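Local structure of isatin hydrolase (Ralstonia solanacearum, 5NMP) at residues V25-Q30 / R259-V264; A85-G90 / C215-H220; I113-Q118 / V148-D153; L126-F131 / G176-A181. The protein is a manganese-binding isatin hydrolase of the putative cyclase family, an enzyme that hydrolyses the cyclic amide of isatin. All coordinates share one frame; numbering follows the deposited sequence.

In the fold
Along the chain, interaction 1 closes the longest loop, joining strand 24-27 to strand 261-264; interaction 2 is nested inside it, and interactions 3 and 4, whose segments alternate, inside interaction 2. Interactions 1 and 3 belong to the same mixed sheet, with centres about 17 Å apart. Interaction 4, centred about 12 Å from interaction 3, pairs two short strands in a separate parallel sheet; Phe131 packs on Ile113 between them. Interaction 2 sets the loop 85-90, beside the manganese site, against helix 214-221, and touches interaction 4 through Leu218 and Gln179. Interactions 1 and 2, centres about 25 Å apart, both reach the second subunit, which therefore contacts the strand pair 24-27/261-264 and the metal-site loop.

Interaction 1: V25-Q30 / R259-V264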
loop_
_atom_site.group_PDB
_atom_site.type_symbol
_atom_site.label_atom_id
_atom_site.label_comp_id
_atom_site.label_asym_id
_atom_site.label_seq_id
_atom_site.Cartn_x
_atom_site.Cartn_y
_atom_site.Cartn_z
ATOM N N VAL A 25 -12.074 8.503 -5.412
ATOM C CA VAL A 25 -10.868 7.691 -5.316
ATOM C C VAL A 25 -10.637 6.932 -6.618
ATOM O O VAL A 25 -11.459 6.108 -7.017
ATOM C CB VAL A 25 -10.944 6.683 -4.149
ATOM C CG1 VAL A 25 -9.668 5.858 -4.077
ATOM C CG2 VAL A 25 -11.188 7.405 -2.834
ATOM N N VAL A 26 -9.516 7.212 -7.275
ATOM C CA VAL A 26 -9.183 6.550 -8.530
ATOM C C VAL A 26 -8.058 5.536 -8.332
ATOM O O VAL A 26 -7.015 5.853 -7.761
ATOM C CB VAL A 26 -8.772 7.568 -9.609
ATOM C CG1 VAL A 26 -8.563 6.875 -10.945
ATOM C CG2 VAL A 26 -9.827 8.652 -9.737
ATOM N N ASP A 27 -8.285 4.313 -8.802
ATOM C CA ASP A 27 -7.301 3.241 -8.706
ATOM C C ASP A 27 -6.341 3.301 -9.892
ATOM O O ASP A 27 -6.752 3.125 -11.040
ATOM C CB ASP A 27 -8.002 1.878 -8.655
ATOM C CG ASP A 27 -7.093 0.762 -8.159
ATOM O OD1 ASP A 27 -5.884 1.004 -7.967
ATOM O OD2 ASP A 27 -7.597 -0.367 -7.971
ATOM N N LEU A 28 -5.065 3.552 -9.613
ATOM C CA LEU A 28 -4.064 3.670 -10.669
ATOM C C LEU A 28 -3.221 2.407 -10.795
ATOM O O LEU A 28 -2.171 2.414 -11.431
ATOM C CB LEU A 28 -3.151 4.868 -10.409
ATOM C CG LEU A 28 -3.841 6.204 -10.140
ATOM C CD1 LEU A 28 -2.809 7.316 -10.008
ATOM C CD2 LEU A 28 -4.844 6.520 -11.237
ATOM N N THR A 29 -3.695 1.323 -10.194
ATOM C CA THR A 29 -2.900 0.107 -10.077
ATOM C C THR A 29 -3.345 -0.989 -11.049
ATOM O O THR A 29 -4.541 -1.224 -11.234
ATOM C CB THR A 29 -2.960 -0.435 -8.634
ATOM O OG1 THR A 29 -2.677 0.630 -7.717
ATOM C CG2 THR A 29 -1.952 -1.550 -8.427
ATOM N N GLN A 30 -2.370 -1.645 -11.675
ATOM C CA GLN A 30 -2.627 -2.822 -12.497
ATOM C C GLN A 30 -2.843 -4.045 -11.605
ATOM O O GLN A 30 -2.431 -4.051 -10.445
ATOM C CB GLN A 30 -1.464 -3.076 -13.461
ATOM C CG GLN A 30 -1.260 -2.005 -14.526
ATOM C CD GLN A 30 -2.078 -2.257 -15.782
ATOM O OE1 GLN A 30 -3.066 -2.989 -15.756
ATOM N NE2 GLN A 30 -1.662 -1.655 -16.889
ATOM N N ARG A 259 -0.278 -0.389 -3.876
ATOM C CA ARG A 259 -1.578 0.063 -4.341
ATOM C C ARG A 259 -1.571 1.580 -4.477
ATOM O O ARG A 259 -1.692 2.298 -3.486
ATOM C CB ARG A 259 -2.677 -0.383 -3.375
ATOM C CG ARG A 259 -4.080 -0.332 -3.952
ATOM C CD ARG A 259 -4.209 -1.271 -5.133
ATOM N NE ARG A 259 -5.564 -1.299 -5.668
ATOM C CZ ARG A 259 -6.468 -2.223 -5.359
ATOM N NH1 ARG A 259 -6.159 -3.198 -4.514
ATOM N NH2 ARG A 259 -7.679 -2.174 -5.898
ATOM N N VAL A 260 -1.418 2.065 -5.704
ATOM C CA VAL A 260 -1.395 3.503 -5.953
ATOM C C VAL A 260 -2.805 4.054 -6.126
ATOM O O VAL A 260 -3.561 3.592 -6.983
ATOM C CB VAL A 260 -0.566 3.851 -7.203
ATOM C CG1 VAL A 260 -0.524 5.358 -7.405
ATOM C CG2 VAL A 260 0.839 3.286 -7.084
ATOM N N LEU A 261 -3.153 5.045 -5.312
ATOM C CA LEU A 261 -4.471 5.663 -5.370
ATOM C C LEU A 261 -4.371 7.164 -5.609
ATOM O O LEU A 261 -3.410 7.807 -5.191
ATOM C CB LEU A 261 -5.251 5.402 -4.080
ATOM C CG LEU A 261 -5.512 3.948 -3.688
ATOM C CD1 LEU A 261 -6.301 3.892 -2.390
ATOM C CD2 LEU A 261 -6.242 3.210 -4.800
ATOM N N ALA A 262 -5.377 7.716 -6.276
ATOM C CA ALA A 262 -5.442 9.152 -6.511
ATOM C C ALA A 262 -6.728 9.739 -5.936
ATOM O O ALA A 262 -7.816 9.209 -6.162
ATOM C CB ALA A 262 -5.343 9.447 -7.992
ATOM N N LEU A 263 -6.598 10.826 -5.183
ATOM C CA LEU A 263 -7.761 11.564 -4.712
ATOM C C LEU A 263 -8.040 12.716 -5.672
ATOM O O LEU A 263 -7.130 13.452 -6.053
ATOM C CB LEU A 263 -7.550 12.090 -3.291
ATOM C CG LEU A 263 -7.270 11.083 -2.169
ATOM C CD1 LEU A 263 -7.294 11.784 -0.820
ATOM C CD2 LEU A 263 -8.261 9.932 -2.189
ATOM N N VAL A 264 -9.298 12.858 -6.076
ATOM C CA VAL A 264 -9.672 13.892 -7.030
ATOM C C VAL A 264 -10.836 14.718 -6.495
ATOM O O VAL A 264 -11.840 14.173 -6.041
ATOM C CB VAL A 264 -10.046 13.286 -8.398
ATOM C CG1 VAL A 264 -10.502 14.371 -9.354
ATOM C CG2 VAL A 264 -8.867 12.529 -8.979
#
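Asp27 and Arg259 cross at about a right angle, their carboxylate and guanidinium planes only 22° apart. Arg259, bent at chi2 (62°), brings NH2 to Asp27 OD2 at 2.8 Å in a salt bridge close to the guanidinium plane, on the syn side of the carboxylate but tilted from its plane; NE adds weak bonds to both oxygens. Asp27 OD1 is also met from above the carboxylate plane by Thr29 N, at 3.1 Å, an Asx turn. Thr29 stands across the Arg259 chain, CB 3.8 Å from Arg259 CD, and its OG1 accepts from Val260 N at 2.8 Å. Arg259 NH1 is held by Pro247 O and Val98 O of the second subunit. On the sheet face that Asp27 shares, Val25 and Leu263 lie side by side and point the same way, Val25 CG2 being 3.9 Å from Leu263 CD2. On the opposite face Val26 CG2 reaches Val264 CG2, and Ala262 CB meets Leu28 CD1 at 3.9 Å; Leu28 CD1 also meets Val260 CG1. Val26 N to Ala262 O, 2.8 Å, and the return bond from Ala262 N make Val26 and Ala262 a hydrogen-bonded pair between antiparallel strands, the chain's first and last, at one edge of its mixed sheet.

Interaction 2: A85-G90 / C215-H220; sequences AHWITG and CHTLMH. With SIN (succinic acid), chain L.
Trp87 lays one face of its indole against the helix 214-221, with His216 CB 3.8 Å from the centroid of the six-membered ring and nearly on its normal, a CH-pi contact. The His216 ring, its CG anti to the carbonyl carbon (chi1 -85°), lies oblique to the indole, with CD2 3.8 Å from Trp87 CE3. His220 approaches differently: Trp87 CB sits at the edge of its imidazole, 3.7 Å from CD2. His86, Trp87 and His216 thus form an aromatic cluster beside the manganese site, where His76, His80 and Asp82 bind the metal; the His86 ring meets that of His76. A succinic acid, probably from the crystallisation liquor, reaches both His86 and His216 with one oxygen, O3. This atom takes a weak bond from His86 NE2 at 2.7 Å and a longer one from His216 NE2 at 3.3 Å. The far nitrogens are fixed elsewhere, His216 ND1 by Asp202 and His86 ND1 by Tyr67 O of the second subunit. Further along the loop, Thr89 OG1 stands between its own backbone N and carbonyl carbon (chi1 57°) and donates to Thr217 O at 2.8 Å, on a carbonyl lone pair, while the CG2 methyls of Thr89 and Thr217 meet 3.9 Å apart.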
loop_
_atom_site.group_PDB
_atom_site.type_symbol
_atom_site.label_atom_id
_atom_site.label_comp_id
_atom_site.label_asym_id
_atom_site.label_seq_id
_atom_site.Cartn_x
_atom_site.Cartn_y
_atom_site.Cartn_z
ATOM N N ALA A 85 17.636 3.731 -3.271
ATOM C CA ALA A 85 18.649 2.697 -3.079
ATOM C C ALA A 85 18.730 1.757 -4.278
ATOM O O ALA A 85 19.711 1.032 -4.443
ATOM C CB ALA A 85 18.359 1.906 -1.812
ATOM N N HIS A 86 17.691 1.775 -5.108
ATOM C CA HIS A 86 17.609 0.909 -6.278
ATOM C C HIS A 86 18.749 1.172 -7.258
ATOM O O HIS A 86 19.173 0.272 -7.982
ATOM C CB HIS A 86 16.257 1.097 -6.969
ATOM C CG HIS A 86 16.102 0.320 -8.238
ATOM N ND1 HIS A 86 16.450 -1.010 -8.345
ATOM C CD2 HIS A 86 15.620 0.682 -9.451
ATOM C CE1 HIS A 86 16.196 -1.430 -9.573
ATOM N NE2 HIS A 86 15.693 -0.423 -10.263
ATOM N N TRP A 87 19.249 2.405 -7.268
ATOM C CA TRP A 87 20.315 2.783 -8.190
ATOM C C TRP A 87 21.597 3.160 -7.456
ATOM O O TRP A 87 21.559 3.644 -6.325
ATOM C CB TRP A 87 19.867 3.942 -9.079
ATOM C CG TRP A 87 20.494 3.908 -10.434
ATOM C CD1 TRP A 87 21.555 4.647 -10.867
ATOM C CD2 TRP A 87 20.107 3.077 -11.532
ATOM N NE1 TRP A 87 21.847 4.333 -12.171
ATOM C CE2 TRP A 87 20.974 3.371 -12.603
ATOM C CE3 TRP A 87 19.110 2.115 -11.717
ATOM C CZ2 TRP A 87 20.872 2.738 -13.840
ATOM C CZ3 TRP A 87 19.011 1.488 -12.944
ATOM C CH2 TRP A 87 19.887 1.801 -13.991
ATOM N N ILE A 88 22.730 2.951 -8.121
ATOM C CA ILE A 88 24.043 3.119 -7.504
ATOM C C ILE A 88 24.315 4.559 -7.052
ATOM O O ILE A 88 25.117 4.788 -6.146
ATOM C CB ILE A 88 25.165 2.655 -8.475
ATOM C CG1 ILE A 88 26.473 2.404 -7.721
ATOM C CG2 ILE A 88 25.352 3.643 -9.616
ATOM C CD1 ILE A 88 27.531 1.733 -8.561
ATOM N N THR A 89 23.633 5.525 -7.659
ATOM C CA THR A 89 23.846 6.927 -7.312
ATOM C C THR A 89 23.035 7.345 -6.080
ATOM O O THR A 89 23.225 8.436 -5.542
ATOM C CB THR A 89 23.495 7.858 -8.490
ATOM O OG1 THR A 89 22.142 7.633 -8.900
ATOM C CG2 THR A 89 24.415 7.599 -9.666
ATOM N N GLY A 90 22.137 6.475 -5.632
ATOM C CA GLY A 90 21.324 6.768 -4.466
ATOM C C GLY A 90 21.593 5.822 -3.311
ATOM O O GLY A 90 20.828 5.775 -2.350
ATOM N N CYS A 215 16.885 9.130 -16.133
ATOM C CA CYS A 215 15.847 9.309 -15.123
ATOM C C CYS A 215 16.195 8.530 -13.861
ATOM O O CYS A 215 16.177 9.085 -12.770
ATOM C CB CYS A 215 14.477 8.884 -15.657
ATOM S SG CYS A 215 13.085 9.393 -14.620
ATOM N N HIS A 216 16.521 7.250 -14.014
ATOM C CA HIS A 216 16.985 6.445 -12.887
ATOM C C HIS A 216 18.216 7.055 -12.218
ATOM O O HIS A 216 18.258 7.205 -10.997
ATOM C CB HIS A 216 17.305 5.017 -13.334
ATOM C CG HIS A 216 16.114 4.112 -13.362
ATOM N ND1 HIS A 216 15.311 3.969 -14.473
ATOM C CD2 HIS A 216 15.591 3.301 -12.412
ATOM C CE1 HIS A 216 14.345 3.108 -14.206
ATOM N NE2 HIS A 216 14.491 2.688 -12.962
ATOM N N THR A 217 19.209 7.410 -13.028
ATOM C CA THR A 217 20.478 7.916 -12.518
ATOM C C THR A 217 20.328 9.219 -11.739
ATOM O O THR A 217 20.860 9.351 -10.637
ATOM C CB THR A 217 21.491 8.152 -13.658
ATOM O OG1 THR A 217 21.695 6.934 -14.384
ATOM C CG2 THR A 217 22.817 8.626 -13.095
ATOM N N LEU A 218 19.601 10.174 -12.310
ATOM C CA LEU A 218 19.544 11.514 -11.739
ATOM C C LEU A 218 18.470 11.661 -10.661
ATOM O O LEU A 218 18.690 12.350 -9.665
ATOM C CB LEU A 218 19.331 12.551 -12.845
ATOM C CG LEU A 218 20.428 12.602 -13.920
ATOM C CD1 LEU A 218 20.117 13.652 -14.987
ATOM C CD2 LEU A 218 21.810 12.841 -13.313
ATOM N N MET A 219 17.318 11.020 -10.844
ATOM C CA MET A 219 16.247 11.118 -9.850
ATOM C C MET A 219 16.649 10.425 -8.555
ATOM O O MET A 219 16.568 11.016 -7.481
ATOM C CB MET A 219 14.940 10.524 -10.378
ATOM C CG MET A 219 14.345 11.279 -11.558
ATOM S SD MET A 219 13.478 12.785 -11.088
ATOM C CE MET A 219 12.195 12.085 -10.085
ATOM N N HIS A 220 17.090 9.175 -8.655
ATOM C CA HIS A 220 17.551 8.451 -7.478
ATOM C C HIS A 220 18.827 9.090 -6.938
ATOM O O HIS A 220 19.082 9.067 -5.732
ATOM C CB HIS A 220 17.775 6.975 -7.805
ATOM C CG HIS A 220 16.539 6.269 -8.261
ATOM N ND1 HIS A 220 15.279 6.600 -7.801
ATOM C CD2 HIS A 220 16.357 5.260 -9.147
ATOM C CE1 HIS A 220 14.383 5.822 -8.376
ATOM N NE2 HIS A 220 15.011 4.998 -9.199
HETATM C C1 SIN L . 15.931 -1.956 -14.492
HETATM O O1 SIN L . 16.105 -2.428 -13.349
HETATM O O2 SIN L . 16.934 -1.771 -15.224
HETATM C C2 SIN L . 14.532 -1.632 -14.976
HETATM C C3 SIN L . 13.943 -0.418 -14.260
HETATM C C4 SIN L . 13.220 -0.783 -12.976
HETATM O O3 SIN L . 13.587 -0.285 -11.886
HETATM O O4 SIN L . 12.238 -1.561 -12.970
#

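Interaction 3: I113-Q118 / V148-D153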
loop_
_atom_site.group_PDB
_atom_site.type_symbol
_atom_site.label_atom_id
_atom_site.label_comp_id
_atom_site.label_asym_id
_atom_site.label_seq_id
_atom_site.Cartn_x
_atom_site.Cartn_y
_atom_site.Cartn_z
ATOM N N ILE A 113 0.996 14.804 -17.292
ATOM C CA ILE A 113 1.413 15.247 -18.621
ATOM C C ILE A 113 0.906 14.284 -19.687
ATOM O O ILE A 113 1.371 13.148 -19.769
ATOM C CB ILE A 113 2.953 15.349 -18.733
ATOM C CG1 ILE A 113 3.551 16.004 -17.484
ATOM C CG2 ILE A 113 3.354 16.089 -19.999
ATOM C CD1 ILE A 113 3.068 17.406 -17.229
ATOM N N ASP A 114 -0.044 14.735 -20.504
ATOM C CA ASP A 114 -0.647 13.872 -21.518
ATOM C C ASP A 114 0.100 13.915 -22.847
ATOM O O ASP A 114 0.097 14.933 -23.543
ATOM C CB ASP A 114 -2.110 14.251 -21.747
ATOM C CG ASP A 114 -2.788 13.362 -22.777
ATOM O OD1 ASP A 114 -2.412 12.173 -22.876
ATOM O OD2 ASP A 114 -3.692 13.849 -23.490
ATOM N N ALA A 115 0.723 12.795 -23.199
ATOM C CA ALA A 115 1.445 12.674 -24.459
ATOM C C ALA A 115 0.973 11.458 -25.251
ATOM O O ALA A 115 1.704 10.935 -26.090
ATOM C CB ALA A 115 2.939 12.587 -24.205
ATOM N N SER A 116 -0.252 11.017 -24.982
ATOM C CA SER A 116 -0.785 9.804 -25.596
ATOM C C SER A 116 -0.884 9.900 -27.123
ATOM O O SER A 116 -0.643 8.919 -27.825
ATOM C CB SER A 116 -2.157 9.471 -25.000
ATOM O OG SER A 116 -3.028 10.586 -25.050
ATOM N N ALA A 117 -1.232 11.077 -27.632
ATOM C CA ALA A 117 -1.345 11.275 -29.074
ATOM C C ALA A 117 0.017 11.180 -29.762
ATOM O O ALA A 117 0.121 10.692 -30.886
ATOM C CB ALA A 117 -1.992 12.613 -29.374
ATOM N N GLN A 118 1.057 11.645 -29.076
ATOM C CA GLN A 118 2.408 11.639 -29.625
ATOM C C GLN A 118 2.993 10.233 -29.645
ATOM O O GLN A 118 3.633 9.830 -30.616
ATOM C CB GLN A 118 3.323 12.573 -28.823
ATOM C CG GLN A 118 3.069 14.061 -29.046
ATOM C CD GLN A 118 1.817 14.564 -28.349
ATOM O OE1 GLN A 118 1.221 13.865 -27.527
ATOM N NE2 GLN A 118 1.413 15.786 -28.675
ATOM N N VAL A 148 5.343 13.890 -11.090
ATOM C CA VAL A 148 5.096 14.151 -12.498
ATOM C C VAL A 148 4.661 12.848 -13.157
ATOM O O VAL A 148 5.478 11.957 -13.391
ATOM C CB VAL A 148 6.336 14.718 -13.207
ATOM C CG1 VAL A 148 6.056 14.915 -14.691
ATOM C CG2 VAL A 148 6.752 16.025 -12.566
ATOM N N LEU A 149 3.367 12.732 -13.435
ATOM C CA LEU A 149 2.825 11.513 -14.029
ATOM C C LEU A 149 2.779 11.620 -15.553
ATOM O O LEU A 149 2.055 12.445 -16.114
ATOM C CB LEU A 149 1.435 11.211 -13.461
ATOM C CG LEU A 149 1.392 11.048 -11.937
ATOM C CD1 LEU A 149 0.014 10.621 -11.461
ATOM C CD2 LEU A 149 2.454 10.064 -11.460
ATOM N N PHE A 150 3.572 10.778 -16.207
ATOM C CA PHE A 150 3.708 10.766 -17.659
ATOM C C PHE A 150 2.645 9.872 -18.298
ATOM O O PHE A 150 2.818 8.657 -18.379
ATOM C CB PHE A 150 5.116 10.285 -18.032
ATOM C CG PHE A 150 5.464 10.448 -19.486
ATOM C CD1 PHE A 150 4.803 11.369 -20.283
ATOM C CD2 PHE A 150 6.465 9.671 -20.055
ATOM C CE1 PHE A 150 5.134 11.513 -21.621
ATOM C CE2 PHE A 150 6.799 9.809 -21.393
ATOM C CZ PHE A 150 6.133 10.732 -22.178
ATOM N N ARG A 151 1.547 10.472 -18.751
ATOM C CA ARG A 151 0.476 9.708 -19.392
ATOM C C ARG A 151 0.780 9.408 -20.856
ATOM O O ARG A 151 1.013 10.319 -21.651
ATOM C CB ARG A 151 -0.857 10.447 -19.301
ATOM C CG ARG A 151 -1.966 9.708 -20.016
ATOM C CD ARG A 151 -3.221 10.534 -20.181
ATOM N NE ARG A 151 -4.164 9.846 -21.055
ATOM C CZ ARG A 151 -5.202 10.426 -21.646
ATOM N NH1 ARG A 151 -5.441 11.718 -21.458
ATOM N NH2 ARG A 151 -5.999 9.711 -22.430
ATOM N N THR A 152 0.754 8.126 -21.211
ATOM C CA THR A 152 1.081 7.692 -22.564
ATOM C C THR A 152 0.062 6.706 -23.130
ATOM O O THR A 152 0.181 6.286 -24.281
ATOM C CB THR A 152 2.465 7.026 -22.608
ATOM O OG1 THR A 152 2.493 5.939 -21.676
ATOM C CG2 THR A 152 3.558 8.026 -22.253
ATOM N N ASP A 153 -0.925 6.336 -22.316
ATOM C CA ASP A 153 -1.910 5.301 -22.657
ATOM C C ASP A 153 -1.256 3.947 -22.936
ATOM O O ASP A 153 -1.863 3.066 -23.544
ATOM C CB ASP A 153 -2.763 5.727 -23.860
ATOM C CG ASP A 153 -3.939 6.602 -23.464
ATOM O OD1 ASP A 153 -3.983 7.059 -22.301
ATOM O OD2 ASP A 153 -4.820 6.839 -24.321
HETATM O O HOH W 1 -0.689 5.942 -27.082
#
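Ile113 and Phe150, and Asp114 and Arg151 after them, pair as neighbouring parallel strands of the central mixed sheet; helix 129-139 lies in the connection between strands 107-114 and 147-151, a beta-alpha-beta crossover. The tight part is backbone and apolar. Ile113 N donates to Leu149 O at 2.8 Å, Arg151 N to Ile113 O, and Ala115 N to Arg151 O at 2.9 Å, which carries the ladder up to the start of helix 116-119. On the Ile113 face, Ile113 CG1 meets Val148 CG1 at 3.9 Å. Just beyond the strand, Ala115 CB touches the edge of the Phe150 ring at CE1, 3.6 Å away. Helix 129-139 covers Ile113 through Phe131 and Trp135, and Thr152 CG2 lies over the centre of one face of the Phe150 ring.

The other face is polar and reaches solvent at Asp114. Asp114 and Arg151 run side by side and point the same way, with CG of each anti to its backbone N (chi1 -179° and 177°) and their flat groups 9° from parallel. Asp114 OD1 consequently lies over a face of the guanidinium, 3.4 Å from Arg151 NH1, a salt bridge by charge alone, with no N-H of Arg151 pointing at the oxygen. Arg151 NE instead points in plane at Asp153 OD1, 3.1 Å away, completing a salt-bridge network. Asp114 OD1 accepts from both Ser116 N, as an Asx turn, and Ser116 OG. Where helix 116-119 begins, beyond the end of strand 147-151, a water donates to Ser116 O and to Thr152 O, 3.0 Å from the latter.

Interaction 4: L126-F131 / G176-A181; sequences LLTVDF and GPTQEA
Leu127 supplies both backbone bonds of this contact: its N donates to Gly176 O at 2.8 Å, from above that carbonyl's plane, and its O accepts from Thr178 N at 3.1 Å. Around the same carbonyls gather weaker touches. Leu126 CA makes a CA-H...O contact with Gly176 O at 3.2 Å, and Leu127 O is also met by Thr178 CG2 and by Ala181 CB, each 3.5 Å away. Among the side chains, Thr178 CG2, placed anti to the carbonyl carbon, reaches Leu126 CB at 3.9 Å and meets Thr128 CG2 obliquely. Val129 CG2 lies against the first turn of helix 179-187, 3.6 Å from Glu180 O and close to CB of both Glu180 and Ala181.

The pairing is a two-stranded parallel sheet, 126-127 beside 176-177, in which each strand runs straight into a helix. Both junctions carry the same N-cap: Thr128 OG1 accepts from Phe131 N, and Thr178 OG1 accepts from Ala181 N at 3.1 Å. Each hydroxyl sits between its own backbone N and carbonyl carbon, a rotamer (chi1 63° for Thr128 and 72° for Thr178) in which OG1 meets the N-H three residues on. Ala181, capped in this way at its N, is the same residue whose CB touches Leu127 O.

Farther out, Leu127 and Pro177 both rest on Phe194 of strand 193-195 in the central sheet, and Pro177 also packs on Val182. Leu126 packs instead on Ala203 and Trp209. Trp125 makes a backbone hydrogen bond with Gly176, and its ring meets that of Phe131 edge-to-face.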
loop_
_atom_site.group_PDB
_atom_site.type_symbol
_atom_site.label_atom_id
_atom_site.label_comp_id
_atom_site.label_asym_id
_atom_site.label_seq_id
_atom_site.Cartn_x
_atom_site.Cartn_y
_atom_site.Cartn_z
ATOM N N LEU A 126 10.163 11.194 -27.209
ATOM C CA LEU A 126 10.894 11.712 -26.064
ATOM C C LEU A 126 10.249 12.967 -25.489
ATOM O O LEU A 126 9.987 13.932 -26.208
ATOM C CB LEU A 126 12.344 12.003 -26.452
ATOM C CG LEU A 126 13.142 10.806 -26.967
ATOM C CD1 LEU A 126 14.545 11.220 -27.369
ATOM C CD2 LEU A 126 13.181 9.707 -25.916
ATOM N N LEU A 127 9.999 12.936 -24.183
ATOM C CA LEU A 127 9.508 14.098 -23.452
ATOM C C LEU A 127 10.619 15.134 -23.323
ATOM O O LEU A 127 11.672 14.860 -22.745
ATOM C CB LEU A 127 9.000 13.684 -22.070
ATOM C CG LEU A 127 8.436 14.778 -21.162
ATOM C CD1 LEU A 127 7.233 15.432 -21.808
ATOM C CD2 LEU A 127 8.066 14.200 -19.812
ATOM N N THR A 128 10.386 16.323 -23.866
ATOM C CA THR A 128 11.416 17.353 -23.883
ATOM C C THR A 128 11.077 18.523 -22.967
ATOM O O THR A 128 9.942 18.662 -22.508
ATOM C CB THR A 128 11.643 17.887 -25.308
ATOM O OG1 THR A 128 10.444 18.512 -25.782
ATOM C CG2 THR A 128 12.018 16.755 -26.243
ATOM N N VAL A 129 12.077 19.359 -22.700
ATOM C CA VAL A 129 11.884 20.561 -21.901
ATOM C C VAL A 129 10.894 21.497 -22.587
ATOM O O VAL A 129 10.026 22.084 -21.936
ATOM C CB VAL A 129 13.219 21.298 -21.661
ATOM C CG1 VAL A 129 12.989 22.597 -20.906
ATOM C CG2 VAL A 129 14.183 20.405 -20.901
ATOM N N ASP A 130 11.022 21.620 -23.906
ATOM C CA ASP A 130 10.118 22.452 -24.692
ATOM C C ASP A 130 8.669 22.025 -24.500
ATOM O O ASP A 130 7.787 22.864 -24.316
ATOM C CB ASP A 130 10.491 22.400 -26.174
ATOM C CG ASP A 130 11.864 22.980 -26.450
ATOM O OD1 ASP A 130 12.734 22.893 -25.557
ATOM O OD2 ASP A 130 12.074 23.525 -27.555
ATOM N N PHE A 131 8.431 20.718 -24.532
ATOM C CA PHE A 131 7.086 20.183 -24.355
ATOM C C PHE A 131 6.568 20.461 -22.948
ATOM O O PHE A 131 5.393 20.781 -22.767
ATOM C CB PHE A 131 7.062 18.680 -24.641
ATOM C CG PHE A 131 5.677 18.091 -24.691
ATOM C CD1 PHE A 131 5.076 17.589 -23.543
ATOM C CD2 PHE A 131 4.978 18.031 -25.886
ATOM C CE1 PHE A 131 3.804 17.042 -23.587
ATOM C CE2 PHE A 131 3.705 17.485 -25.939
ATOM C CZ PHE A 131 3.117 16.989 -24.787
ATOM N N GLY A 176 9.937 8.101 -23.159
ATOM C CA GLY A 176 10.599 8.544 -21.944
ATOM C C GLY A 176 11.171 9.947 -22.056
ATOM O O GLY A 176 11.136 10.549 -23.128
ATOM N N PRO A 177 11.703 10.479 -20.945
ATOM C CA PRO A 177 12.241 11.843 -20.921
ATOM C C PRO A 177 13.685 11.928 -21.403
ATOM O O PRO A 177 14.446 10.973 -21.255
ATOM C CB PRO A 177 12.148 12.218 -19.442
ATOM C CG PRO A 177 12.352 10.916 -18.730
ATOM C CD PRO A 177 11.728 9.852 -19.609
ATOM N N THR A 178 14.053 13.068 -21.976
ATOM C CA THR A 178 15.446 13.335 -22.305
ATOM C C THR A 178 16.210 13.643 -21.027
ATOM O O THR A 178 15.604 13.905 -19.987
ATOM C CB THR A 178 15.597 14.517 -23.275
ATOM O OG1 THR A 178 15.312 15.741 -22.583
ATOM C CG2 THR A 178 14.656 14.363 -24.458
ATOM N N GLN A 179 17.536 13.621 -21.102
ATOM C CA GLN A 179 18.354 13.968 -19.947
ATOM C C GLN A 179 18.070 15.396 -19.492
ATOM O O GLN A 179 17.948 15.662 -18.297
ATOM C CB GLN A 179 19.840 13.802 -20.261
ATOM C CG GLN A 179 20.751 14.257 -19.131
ATOM C CD GLN A 179 22.208 13.965 -19.405
ATOM O OE1 GLN A 179 22.547 12.937 -19.988
ATOM N NE2 GLN A 179 23.081 14.874 -18.991
ATOM N N GLU A 180 17.952 16.307 -20.452
ATOM C CA GLU A 180 17.699 17.710 -20.151
ATOM C C GLU A 180 16.368 17.895 -19.428
ATOM O O GLU A 180 16.259 18.721 -18.525
ATOM C CB GLU A 180 17.726 18.550 -21.432
ATOM C CG GLU A 180 19.098 18.648 -22.101
ATOM C CD GLU A 180 19.478 17.398 -22.892
ATOM O OE1 GLU A 180 18.684 16.430 -22.922
ATOM O OE2 GLU A 180 20.577 17.384 -23.488
ATOM N N ALA A 181 15.363 17.119 -19.822
ATOM C CA ALA A 181 14.053 17.182 -19.179
ATOM C C ALA A 181 14.135 16.715 -17.728
ATOM O O ALA A 181 13.558 17.329 -16.832
ATOM C CB ALA A 181 13.044 16.352 -19.948
#